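Local coordinates for protein drebrin (Homo sapiens, PDB 5Y1Z) that probably binds actin filaments through the cofilin-like (ADF-homology) domain described here, at residues W31-Y36 and Q54-H59; K64-F69 and I85-E90. One frame throughout, in Å; residues are numbered along the deposited sequence.

From the N terminus, the first segment met is strand 31-36, which lies inside the five-stranded mixed sheet between strands 43-49 and 65-72. Interaction 1 closes when the chain, after strand 43-49, brings helix 52-56 and the turn behind it back against that strand. Interaction 2 opens only afterwards: strand 65-72 runs antiparallel to strand 81-88 in a hairpin. The two loops are therefore in series, neither nested nor crossed, yet their centres lie about 8 Å apart. Because strands 31-36 and 65-72 are sheet neighbours, interaction 1 lays a helix on the sheet that interaction 2 helps to build; the two also touch directly, L33 CD2 packing on M66 CE.

Interaction 1: residues W31-Y36 and Q54-H59; sequences WALYTY and QELSGH
W31 lays its indole over L56, while E55 and H59 meet other parts of the ring obliquely. The buried part of the contact, W31, L33 and L56, is apolar: L56 CB stands 4.0 Å from the centroid of the W31 five-membered ring, 17° off the normal, a CH-pi contact over one face. L56 CD1 reaches the benzo part of the ring, 3.6 Å from W31 CE3, and also meets L33 CD1 at 4.0 Å. The other methyl of L33, CD2, touches H59 CB at 3.5 Å. H59 receives W31 CH2 over one face of its imidazole, offset toward the rim, and the two ring planes are 41° apart. E55 and H59, both partly exposed, form the solvent-facing rim; there E55 CG lies 3.5 Å from W31 NE1, whose hydrogen bond goes to E50 O, and H59 ND1 makes a weak bond to E55 O. No hydrogen bond joins the two segments. An alanine in place of W31 would probably open a gap above L56 and leave the H59 imidazole freer to turn and E50 O without its indole donor. Buried leucines and an aromatic ring joining a short helix to a central strand represent the helix-on-sheet packing of the ADF-homology fold.

Interaction 2: residues K64-F69 and I85-E90; sequences KVMYGF and INWVGE
M66 and W87 face each other as a hydrogen-bonded antiparallel pair, and both backbone bonds between them are made: M66 N gives to W87 O, and W87 N gives to M66 O, each at 2.9 Å. The second donor arrives nearly in line with the carbonyl, at a C=O...N angle of 164°. G68 and I85 form the next such pair; each N-H meets the partner's carbonyl in its plane, on a lone pair, with I85 N to G68 O at 2.8 Å. At the far end, G89 N reaches K64 O at 3.1 Å from above the carbonyl plane. The axes of strands 65-69 and 85-88 run at 162°, so this is the antiparallel hairpin at the heart of the ADF-homology sheet, strand 31-36 flanking one side and strand 116-120 the other. V65 and Y67, whose non-hydrogen-bonded partners are V88 and N86, bring their CA-H to W87 O and I85 O, carbonyls that also accept from M66 N and G68 N.

The side-chain polar ends find their partners beyond the hairpin. W87 CG is anti to the backbone N; the ring edge, at CD1, lies 3.3 Å from K64 O, and NE1 has E61 O as its hydrogen-bond partner. M66 SD lies obliquely 5.4 Å from the centroid of the W87 five-membered ring, a Met-aromatic contact. N86 OD1 sits 3.4 Å from Y67 CE1, the amide and ring planes only 9° apart; N86 ND2 bonds to N119 OD1, Y67 OH pairs with Y36 OH, and K64 NZ binds Y36 O and T35 OG1.

Interaction 1: residues W31-Y36 and Q54-H59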
loop_
_atom_site.group_PDB
_atom_site.type_symbol
_atom_site.label_atom_id
_atom_site.label_comp_id
_atom_site.label_asym_id
_atom_site.label_seq_id
_atom_site.Cartn_x
_atom_site.Cartn_y
_atom_site.Cartn_z
ATOM N N TRP A 31 -27.264 -1.148 1.452
ATOM C CA TRP A 31 -26.035 -1.482 2.149
ATOM C C TRP A 31 -25.390 -2.701 1.516
ATOM O O TRP A 31 -26.065 -3.561 0.938
ATOM C CB TRP A 31 -26.257 -1.721 3.650
ATOM C CG TRP A 31 -27.102 -2.918 3.992
ATOM C CD1 TRP A 31 -28.438 -2.920 4.254
ATOM C CD2 TRP A 31 -26.665 -4.275 4.131
ATOM N NE1 TRP A 31 -28.871 -4.200 4.533
ATOM C CE2 TRP A 31 -27.803 -5.051 4.467
ATOM C CE3 TRP A 31 -25.427 -4.914 3.990
ATOM C CZ2 TRP A 31 -27.741 -6.429 4.679
ATOM C CZ3 TRP A 31 -25.362 -6.292 4.197
ATOM C CH2 TRP A 31 -26.519 -7.034 4.541
ATOM N N ALA A 32 -24.062 -2.740 1.626
ATOM C CA ALA A 32 -23.247 -3.876 1.233
ATOM C C ALA A 32 -22.221 -4.122 2.337
ATOM O O ALA A 32 -21.817 -3.202 3.049
ATOM C CB ALA A 32 -22.591 -3.650 -0.142
ATOM N N LEU A 33 -21.866 -5.389 2.533
ATOM C CA LEU A 33 -21.001 -5.812 3.625
ATOM C C LEU A 33 -19.904 -6.692 3.044
ATOM O O LEU A 33 -20.195 -7.765 2.479
ATOM C CB LEU A 33 -21.805 -6.579 4.689
ATOM C CG LEU A 33 -20.986 -7.162 5.825
ATOM C CD1 LEU A 33 -20.370 -6.012 6.618
ATOM C CD2 LEU A 33 -21.876 -8.045 6.685
ATOM N N TYR A 34 -18.654 -6.283 3.251
ATOM C CA TYR A 34 -17.468 -6.994 2.772
ATOM C C TYR A 34 -16.591 -7.485 3.923
ATOM O O TYR A 34 -16.667 -6.988 5.048
ATOM C CB TYR A 34 -16.613 -6.103 1.854
ATOM C CG TYR A 34 -17.381 -5.353 0.791
ATOM C CD1 TYR A 34 -17.615 -5.944 -0.447
ATOM C CD2 TYR A 34 -17.860 -4.062 1.006
ATOM C CE1 TYR A 34 -18.299 -5.294 -1.438
ATOM C CE2 TYR A 34 -18.560 -3.392 -0.000
ATOM C CZ TYR A 34 -18.770 -4.026 -1.222
ATOM O OH TYR A 34 -19.452 -3.426 -2.252
ATOM N N THR A 35 -15.766 -8.488 3.636
ATOM C CA THR A 35 -14.904 -9.091 4.650
ATOM C C THR A 35 -13.750 -9.793 3.945
ATOM O O THR A 35 -13.740 -9.934 2.718
ATOM C CB THR A 35 -15.672 -10.061 5.559
ATOM O OG1 THR A 35 -14.831 -10.465 6.651
ATOM C CG2 THR A 35 -16.128 -11.293 4.780
ATOM N N TYR A 36 -12.790 -10.272 4.731
ATOM C CA TYR A 36 -11.672 -10.980 4.121
ATOM C C TYR A 36 -11.987 -12.454 3.897
ATOM O O TYR A 36 -12.722 -13.081 4.664
ATOM C CB TYR A 36 -10.408 -10.845 4.978
ATOM C CG TYR A 36 -9.984 -9.414 5.216
ATOM C CD1 TYR A 36 -10.501 -8.675 6.262
ATOM C CD2 TYR A 36 -9.061 -8.794 4.373
ATOM C CE1 TYR A 36 -10.125 -7.365 6.464
ATOM C CE2 TYR A 36 -8.674 -7.473 4.584
ATOM C CZ TYR A 36 -9.219 -6.773 5.621
ATOM O OH TYR A 36 -8.816 -5.476 5.812
ATOM N N GLN A 54 -29.921 -0.304 10.298
ATOM C CA GLN A 54 -30.572 -1.176 11.265
ATOM C C GLN A 54 -30.407 -2.624 10.854
ATOM O O GLN A 54 -30.048 -3.476 11.669
ATOM C CB GLN A 54 -32.044 -0.814 11.397
ATOM C CG GLN A 54 -32.856 -1.738 12.288
ATOM C CD GLN A 54 -34.322 -1.773 11.857
ATOM O OE1 GLN A 54 -34.621 -1.721 10.653
ATOM N NE2 GLN A 54 -35.237 -1.833 12.828
ATOM N N GLU A 55 -30.637 -2.908 9.574
ATOM C CA GLU A 55 -30.452 -4.261 9.079
ATOM C C GLU A 55 -28.979 -4.626 9.037
ATOM O O GLU A 55 -28.590 -5.712 9.474
ATOM C CB GLU A 55 -31.081 -4.393 7.697
ATOM C CG GLU A 55 -30.802 -5.705 6.989
ATOM C CD GLU A 55 -31.513 -6.890 7.633
ATOM O OE1 GLU A 55 -31.055 -8.035 7.430
ATOM O OE2 GLU A 55 -32.540 -6.683 8.315
ATOM N N LEU A 56 -28.136 -3.717 8.532
ATOM C CA LEU A 56 -26.732 -4.055 8.353
ATOM C C LEU A 56 -26.098 -4.476 9.676
ATOM O O LEU A 56 -25.423 -5.513 9.743
ATOM C CB LEU A 56 -25.988 -2.879 7.732
ATOM C CG LEU A 56 -24.452 -2.908 7.859
ATOM C CD1 LEU A 56 -23.811 -4.018 7.030
ATOM C CD2 LEU A 56 -23.909 -1.563 7.463
ATOM N N SER A 57 -26.402 -3.765 10.766
ATOM C CA SER A 57 -25.802 -4.130 12.051
ATOM C C SER A 57 -26.067 -5.592 12.435
ATOM O O SER A 57 -25.309 -6.154 13.231
ATOM C CB SER A 57 -26.299 -3.195 13.136
ATOM O OG SER A 57 -27.650 -2.933 12.878
ATOM N N GLY A 58 -27.099 -6.225 11.869
ATOM C CA GLY A 58 -27.398 -7.617 12.158
ATOM C C GLY A 58 -26.480 -8.648 11.505
ATOM O O GLY A 58 -26.579 -9.836 11.836
ATOM N N HIS A 59 -25.640 -8.248 10.548
ATOM C CA HIS A 59 -24.796 -9.197 9.845
ATOM C C HIS A 59 -23.351 -9.151 10.268
ATOM O O HIS A 59 -22.555 -9.902 9.703
ATOM C CB HIS A 59 -24.871 -8.981 8.320
ATOM C CG HIS A 59 -26.243 -9.188 7.759
ATOM N ND1 HIS A 59 -27.227 -8.224 7.819
ATOM C CD2 HIS A 59 -26.801 -10.260 7.153
ATOM C CE1 HIS A 59 -28.337 -8.698 7.284
ATOM N NE2 HIS A 59 -28.104 -9.930 6.872
#

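Interaction 2: residues K64-F69 and I85-E90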
loop_
_atom_site.group_PDB
_atom_site.type_symbol
_atom_site.label_atom_id
_atom_site.label_comp_id
_atom_site.label_asym_id
_atom_site.label_seq_id
_atom_site.Cartn_x
_atom_site.Cartn_y
_atom_site.Cartn_z
ATOM N N LYS A 64 -14.585 -11.564 12.943
ATOM C CA LYS A 64 -14.110 -11.058 11.664
ATOM C C LYS A 64 -13.932 -9.546 11.666
ATOM O O LYS A 64 -14.610 -8.815 12.386
ATOM C CB LYS A 64 -15.056 -11.460 10.514
ATOM C CG LYS A 64 -15.103 -12.975 10.282
ATOM C CD LYS A 64 -15.505 -13.329 8.855
ATOM C CE LYS A 64 -14.327 -13.918 8.068
ATOM N NZ LYS A 64 -13.252 -12.899 7.640
ATOM N N VAL A 65 -12.982 -9.103 10.854
ATOM C CA VAL A 65 -12.887 -7.723 10.398
ATOM C C VAL A 65 -13.758 -7.579 9.159
ATOM O O VAL A 65 -13.639 -8.363 8.215
ATOM C CB VAL A 65 -11.425 -7.361 10.096
ATOM C CG1 VAL A 65 -11.330 -5.966 9.536
ATOM C CG2 VAL A 65 -10.582 -7.500 11.361
ATOM N N MET A 66 -14.669 -6.611 9.167
ATOM C CA MET A 66 -15.591 -6.422 8.047
ATOM C C MET A 66 -15.758 -4.929 7.755
ATOM O O MET A 66 -15.509 -4.069 8.612
ATOM C CB MET A 66 -16.951 -7.091 8.325
ATOM C CG MET A 66 -16.854 -8.540 8.805
ATOM S SD MET A 66 -18.425 -9.458 8.952
ATOM C CE MET A 66 -19.533 -8.148 9.110
ATOM N N TYR A 67 -16.193 -4.619 6.532
ATOM C CA TYR A 67 -16.392 -3.239 6.090
ATOM C C TYR A 67 -17.817 -3.078 5.580
ATOM O O TYR A 67 -18.225 -3.763 4.635
ATOM C CB TYR A 67 -15.362 -2.852 5.013
ATOM C CG TYR A 67 -13.946 -3.024 5.500
ATOM C CD1 TYR A 67 -13.413 -2.148 6.443
ATOM C CD2 TYR A 67 -13.155 -4.082 5.065
ATOM C CE1 TYR A 67 -12.135 -2.300 6.930
ATOM C CE2 TYR A 67 -11.858 -4.247 5.549
ATOM C CZ TYR A 67 -11.355 -3.350 6.485
ATOM O OH TYR A 67 -10.070 -3.487 6.994
ATOM N N GLY A 68 -18.570 -2.173 6.204
ATOM C CA GLY A 68 -19.958 -1.961 5.830
ATOM C C GLY A 68 -20.176 -0.669 5.075
ATOM O O GLY A 68 -19.822 0.404 5.553
ATOM N N PHE A 69 -20.704 -0.745 3.874
ATOM C CA PHE A 69 -20.880 0.435 3.044
ATOM C C PHE A 69 -22.377 0.651 2.934
ATOM O O PHE A 69 -23.075 -0.107 2.246
ATOM C CB PHE A 69 -20.225 0.268 1.676
ATOM C CG PHE A 69 -20.316 1.490 0.805
ATOM C CD1 PHE A 69 -19.406 2.522 0.931
ATOM C CD2 PHE A 69 -21.322 1.612 -0.151
ATOM C CE1 PHE A 69 -19.494 3.651 0.096
ATOM C CE2 PHE A 69 -21.411 2.732 -0.968
ATOM C CZ PHE A 69 -20.505 3.748 -0.843
ATOM N N ILE A 85 -18.494 1.524 7.725
ATOM C CA ILE A 85 -18.317 0.989 9.066
ATOM C C ILE A 85 -17.079 0.110 9.059
ATOM O O ILE A 85 -17.019 -0.888 8.330
ATOM C CB ILE A 85 -19.544 0.196 9.515
ATOM C CG1 ILE A 85 -20.711 1.159 9.688
ATOM C CG2 ILE A 85 -19.238 -0.478 10.839
ATOM C CD1 ILE A 85 -22.030 0.511 9.590
ATOM N N ASN A 86 -16.076 0.522 9.828
ATOM C CA ASN A 86 -14.857 -0.238 10.051
ATOM C C ASN A 86 -15.117 -1.162 11.228
ATOM O O ASN A 86 -14.907 -0.799 12.391
ATOM C CB ASN A 86 -13.704 0.716 10.310
ATOM C CG ASN A 86 -12.439 0.006 10.671
ATOM O OD1 ASN A 86 -12.138 -1.058 10.127
ATOM N ND2 ASN A 86 -11.670 0.594 11.581
ATOM N N TRP A 87 -15.590 -2.370 10.928
ATOM C CA TRP A 87 -15.948 -3.336 11.957
ATOM C C TRP A 87 -14.781 -4.247 12.329
ATOM O O TRP A 87 -14.211 -4.948 11.477
ATOM C CB TRP A 87 -17.127 -4.187 11.497
ATOM C CG TRP A 87 -17.460 -5.295 12.457
ATOM C CD1 TRP A 87 -16.951 -6.554 12.459
ATOM C CD2 TRP A 87 -18.376 -5.226 13.561
ATOM N NE1 TRP A 87 -17.496 -7.281 13.481
ATOM C CE2 TRP A 87 -18.380 -6.493 14.173
ATOM C CE3 TRP A 87 -19.219 -4.223 14.073
ATOM C CZ2 TRP A 87 -19.183 -6.788 15.287
ATOM C CZ3 TRP A 87 -20.016 -4.517 15.182
ATOM C CH2 TRP A 87 -19.987 -5.782 15.774
ATOM N N VAL A 88 -14.466 -4.285 13.614
ATOM C CA VAL A 88 -13.507 -5.235 14.129
ATOM C C VAL A 88 -14.184 -5.989 15.252
ATOM O O VAL A 88 -14.515 -5.403 16.290
ATOM C CB VAL A 88 -12.216 -4.564 14.608
ATOM C CG1 VAL A 88 -11.214 -5.613 15.028
ATOM C CG2 VAL A 88 -11.639 -3.720 13.484
ATOM N N GLY A 89 -14.417 -7.277 15.041
ATOM C CA GLY A 89 -15.076 -8.060 16.057
ATOM C C GLY A 89 -14.234 -8.135 17.313
ATOM O O GLY A 89 -13.004 -8.162 17.261
ATOM N N GLU A 90 -14.920 -8.145 18.456
ATOM C CA GLU A 90 -14.273 -8.268 19.762
ATOM C C GLU A 90 -13.385 -9.500 19.862
ATOM O O GLU A 90 -12.535 -9.566 20.756
ATOM C CB GLU A 90 -15.325 -8.296 20.884
#